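Local coordinates for protein 6-phosphogluconate dehydrogenase, NAD-binding (Mycolicibacterium smegmatis MC2 155, PDB 6SMT) that acts as an S-enantioselective imine reductase that binds NADPH and probably uses it to reduce the C=N bond of its substrates, at residues 223-226 / 227-231; 212-215 / 216-219. All coordinates share one frame; numbering follows the deposited sequence.

Interaction 1. Residues 223-226 / 227-231; sequences TEVA and QRVED
The R228 guanidinium and the E224 carboxylate, one helical turn apart, meet edge to edge with their planes only 15° from each other. E224 OE2 and a water lie at the guanidinium edge, near its plane, and the apposition makes a salt bridge: R228 NE donates to E224 OE2 over 2.9 Å, almost straight at 174°. The lone pair used is the anti one, facing away from OE1. The same water donates to E224 OE2 and accepts from R228 NH2 at 3.0 Å, so it bridges OE2 and NH2 alongside the direct bond, consistent with the two groups lying nearly coplanar. The two side chains run side by side in the same direction. E224 extends with CG anti to its own N (chi1 179°), whereas R228 has CG beside its N and a straight chain to NE, which lays R228 CG 3.3 Å from E224 O. The far end of the guanidinium is also held: NH1 donates to the carbonyls of R233 and S235, so R228 ties this helix to the chain just beyond it. On another face V225 CG1 meets V229 CG2 at 4.3 Å, and V229 CG2 also rests 3.2 Å from V225 O. Beneath these side chains the backbone bonds are regular, as in R228 N to E224 O (2.9 Å) and V229 N to V225 O. V225 and A226 pack against F190 and M208 of the second subunit, and E230 OE2 bonds S205 of that subunit. The E224–R228 pair is a classic i to i+4 salt bridge on an alpha-helix, here in the last turns of helix 204-231 in the C-terminal domain, with E224 near S238 of the NADPH site.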
loop_
_atom_site.group_PDB
_atom_site.type_symbol
_atom_site.label_atom_id
_atom_site.label_comp_id
_atom_site.label_asym_id
_atom_site.label_seq_id
_atom_site.Cartn_x
_atom_site.Cartn_y
_atom_site.Cartn_z
ATOM N N THR B 223 -11.081 1.234 4.957
ATOM C CA THR B 223 -12.475 0.977 5.359
ATOM C C THR B 223 -13.285 2.251 5.267
ATOM O O THR B 223 -14.384 2.217 4.684
ATOM C CB THR B 223 -12.507 0.464 6.786
ATOM O OG1 THR B 223 -11.891 -0.818 6.776
ATOM C CG2 THR B 223 -13.927 0.412 7.329
ATOM N N GLU B 224 -12.723 3.374 5.730
ATOM C CA GLU B 224 -13.436 4.656 5.638
ATOM C C GLU B 224 -13.620 5.127 4.195
ATOM O O GLU B 224 -14.723 5.598 3.827
ATOM C CB GLU B 224 -12.788 5.713 6.555
ATOM C CG GLU B 224 -13.556 7.037 6.414
ATOM C CD GLU B 224 -13.135 8.148 7.350
ATOM O OE1 GLU B 224 -12.273 7.870 8.238
ATOM O OE2 GLU B 224 -13.580 9.307 7.153
ATOM N N VAL B 225 -12.573 5.025 3.396
ATOM C CA VAL B 225 -12.641 5.479 1.995
ATOM C C VAL B 225 -13.687 4.622 1.269
ATOM O O VAL B 225 -14.516 5.189 0.557
ATOM C CB VAL B 225 -11.267 5.407 1.318
ATOM C CG1 VAL B 225 -11.366 5.508 -0.167
ATOM C CG2 VAL B 225 -10.288 6.395 1.927
ATOM N N ALA B 226 -13.722 3.308 1.449
ATOM C CA ALA B 226 -14.739 2.455 0.822
ATOM C C ALA B 226 -16.162 2.824 1.212
ATOM O O ALA B 226 -17.012 2.903 0.362
ATOM C CB ALA B 226 -14.471 1.023 1.154
ATOM N N GLN B 227 -16.371 3.138 2.502
ATOM C CA GLN B 227 -17.721 3.545 2.954
ATOM C C GLN B 227 -18.100 4.870 2.321
ATOM O O GLN B 227 -19.236 5.034 1.892
ATOM C CB GLN B 227 -17.761 3.534 4.465
ATOM C CG GLN B 227 -19.210 3.777 4.958
ATOM C CD GLN B 227 -20.081 2.567 4.680
ATOM O OE1 GLN B 227 -19.664 1.465 5.038
ATOM N NE2 GLN B 227 -21.204 2.736 3.951
ATOM N N ARG B 228 -17.184 5.822 2.271
ATOM C CA ARG B 228 -17.458 7.128 1.677
ATOM C C ARG B 228 -17.747 7.010 0.202
ATOM O O ARG B 228 -18.617 7.714 -0.303
ATOM C CB ARG B 228 -16.273 8.053 1.954
ATOM C CG ARG B 228 -16.158 8.525 3.388
ATOM C CD ARG B 228 -14.983 9.439 3.583
ATOM N NE ARG B 228 -14.917 10.245 4.810
ATOM C CZ ARG B 228 -15.483 11.458 4.942
ATOM N NH1 ARG B 228 -16.303 11.923 4.004
ATOM N NH2 ARG B 228 -15.203 12.173 6.023
ATOM N N VAL B 229 -17.011 6.176 -0.475
ATOM C CA VAL B 229 -17.278 5.945 -1.915
ATOM C C VAL B 229 -18.654 5.334 -2.110
ATOM O O VAL B 229 -19.445 5.846 -2.958
ATOM C CB VAL B 229 -16.158 5.096 -2.497
ATOM C CG1 VAL B 229 -16.542 4.605 -3.874
ATOM C CG2 VAL B 229 -14.864 5.829 -2.571
ATOM N N GLU B 230 -19.029 4.368 -1.278
ATOM C CA GLU B 230 -20.383 3.770 -1.404
ATOM C C GLU B 230 -21.499 4.732 -1.087
ATOM O O GLU B 230 -22.523 4.669 -1.775
ATOM C CB GLU B 230 -20.508 2.622 -0.427
ATOM C CG GLU B 230 -20.137 1.389 -1.154
ATOM C CD GLU B 230 -20.327 0.054 -0.432
ATOM O OE1 GLU B 230 -20.668 0.042 0.806
ATOM O OE2 GLU B 230 -20.168 -0.935 -1.101
ATOM N N ASP B 231 -21.309 5.597 -0.102
ATOM C CA ASP B 231 -22.274 6.576 0.419
ATOM C C ASP B 231 -22.252 7.814 -0.473
ATOM O O ASP B 231 -23.158 8.637 -0.335
ATOM C CB ASP B 231 -21.997 6.952 1.885
ATOM C CG ASP B 231 -22.212 5.845 2.898
ATOM O OD1 ASP B 231 -22.926 4.931 2.523
ATOM O OD2 ASP B 231 -21.743 5.971 4.062
HETATM O O HOH W 1 -12.922 11.613 7.820
#

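Interaction 2. Residues 212-215 / 216-219; sequences HGIV and GILS
I217 holds CG1 between its backbone N and carbonyl carbon (chi1 67°), which folds that branch back until CG1 lies 3.2 Å from I214 O. From there the extended chi2 carries I217 CD1 to I214 CD1, 4.2 Å away, a methyl contact between side chains three residues apart. L218 instead sets CG beside its backbone N, which puts L218 CG 3.5 Å from I214 O, and its CD1 comes to 4.0 Å from V215 CA.

The backbone changes its pattern beneath them. G216 N still bonds H212 O at 2.9 Å in the i to i+4 manner, but the better bonds of the next two amides reach back three residues: I217 N to I214 O, and L218 N to V215 O at 3.1 Å. In both, the donor stands 62° out of the carbonyl plane rather than on a lone pair. L218 N adds a weak one to I214 O. A water enters where the turn opens, donating to V215 O and accepting from S219 N, and so replaces the direct bond between them. H212 ND1 is hydrogen-bonded to S219 OG of the second subunit, and S219 OG in turn to H212 ND1 of that subunit; I217 touches the bound 2-ethylhexanol. Bonds from i+3 to i, with a bridging water, mark a local 3-10-like distortion within the long alpha-helix 204-231, at the subunit interface beside the ligand pocket.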
loop_
_atom_site.group_PDB
_atom_site.type_symbol
_atom_site.label_atom_id
_atom_site.label_comp_id
_atom_site.label_asym_id
_atom_site.label_seq_id
_atom_site.Cartn_x
_atom_site.Cartn_y
_atom_site.Cartn_z
ATOM N N HIS B 212 6.257 -0.383 8.839
ATOM C CA HIS B 212 5.213 -1.259 9.423
ATOM C C HIS B 212 4.115 -0.463 10.083
ATOM O O HIS B 212 2.930 -0.814 10.090
ATOM C CB HIS B 212 5.834 -2.220 10.433
ATOM C CG HIS B 212 6.698 -3.230 9.778
ATOM N ND1 HIS B 212 6.302 -4.023 8.672
ATOM C CD2 HIS B 212 7.958 -3.651 10.099
ATOM C CE1 HIS B 212 7.325 -4.857 8.351
ATOM N NE2 HIS B 212 8.336 -4.666 9.227
ATOM N N GLY B 213 4.441 0.713 10.707
ATOM C CA GLY B 213 3.402 1.585 11.252
ATOM C C GLY B 213 2.456 2.149 10.210
ATOM O O GLY B 213 1.287 2.177 10.426
ATOM N N ILE B 214 3.014 2.488 9.038
ATOM C CA ILE B 214 2.160 2.947 7.915
ATOM C C ILE B 214 1.271 1.781 7.485
ATOM O O ILE B 214 0.080 2.005 7.283
ATOM C CB ILE B 214 3.011 3.468 6.748
ATOM C CG1 ILE B 214 3.732 4.759 7.136
ATOM C CG2 ILE B 214 2.172 3.631 5.516
ATOM C CD1 ILE B 214 2.879 5.917 7.466
ATOM N N VAL B 215 1.823 0.571 7.304
ATOM C CA VAL B 215 0.944 -0.556 6.922
ATOM C C VAL B 215 -0.190 -0.705 7.937
ATOM O O VAL B 215 -1.345 -0.930 7.548
ATOM C CB VAL B 215 1.771 -1.806 6.720
ATOM C CG1 VAL B 215 0.822 -2.999 6.575
ATOM C CG2 VAL B 215 2.773 -1.716 5.582
ATOM N N GLY B 216 0.143 -0.460 9.205
ATOM C CA GLY B 216 -0.835 -0.573 10.284
ATOM C C GLY B 216 -1.930 0.459 10.252
ATOM O O GLY B 216 -2.948 0.246 10.932
ATOM N N ILE B 217 -1.816 1.566 9.564
ATOM C CA ILE B 217 -2.910 2.553 9.491
ATOM C C ILE B 217 -3.741 2.352 8.219
ATOM O O ILE B 217 -4.802 2.969 8.072
ATOM C CB ILE B 217 -2.446 4.021 9.578
ATOM C CG1 ILE B 217 -1.629 4.485 8.381
ATOM C CG2 ILE B 217 -1.671 4.227 10.902
ATOM C CD1 ILE B 217 -1.285 5.987 8.313
ATOM N N LEU B 218 -3.278 1.518 7.285
ATOM C CA LEU B 218 -3.996 1.437 5.991
ATOM C C LEU B 218 -5.400 0.849 6.146
ATOM O O LEU B 218 -6.289 1.366 5.501
ATOM C CB LEU B 218 -3.213 0.595 4.999
ATOM C CG LEU B 218 -1.881 1.156 4.516
ATOM C CD1 LEU B 218 -1.189 0.171 3.598
ATOM C CD2 LEU B 218 -2.040 2.482 3.833
ATOM N N SER B 219 -5.562 -0.209 6.897
ATOM C CA SER B 219 -6.900 -0.865 6.888
ATOM C C SER B 219 -7.977 0.061 7.384
ATOM O O SER B 219 -9.009 0.163 6.700
ATOM C CB SER B 219 -6.883 -2.182 7.643
ATOM O OG SER B 219 -6.462 -3.223 6.787
HETATM O O HOH W 2 -3.704 -1.805 8.557
#

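Both contacts belong to helix 204-231 and run in series along it, their centres 18 Å apart, with interaction 2 coming first in the chain. Each is partly buried, and each meets the second subunit. The difference lies in chemistry and helix regularity. Interaction 1 keeps i to i+4 geometry and adds a charged pair in the last turns of the helix, close to the NADPH-binding S238; interaction 2 is apolar between its side chains, with a water repairing an irregular turn next to the 2-ethylhexanol. Within the chain T223 OG1 is hydrogen-bonded to S219 O. The dimer also brings them together: T223 packs on H212 of the second subunit.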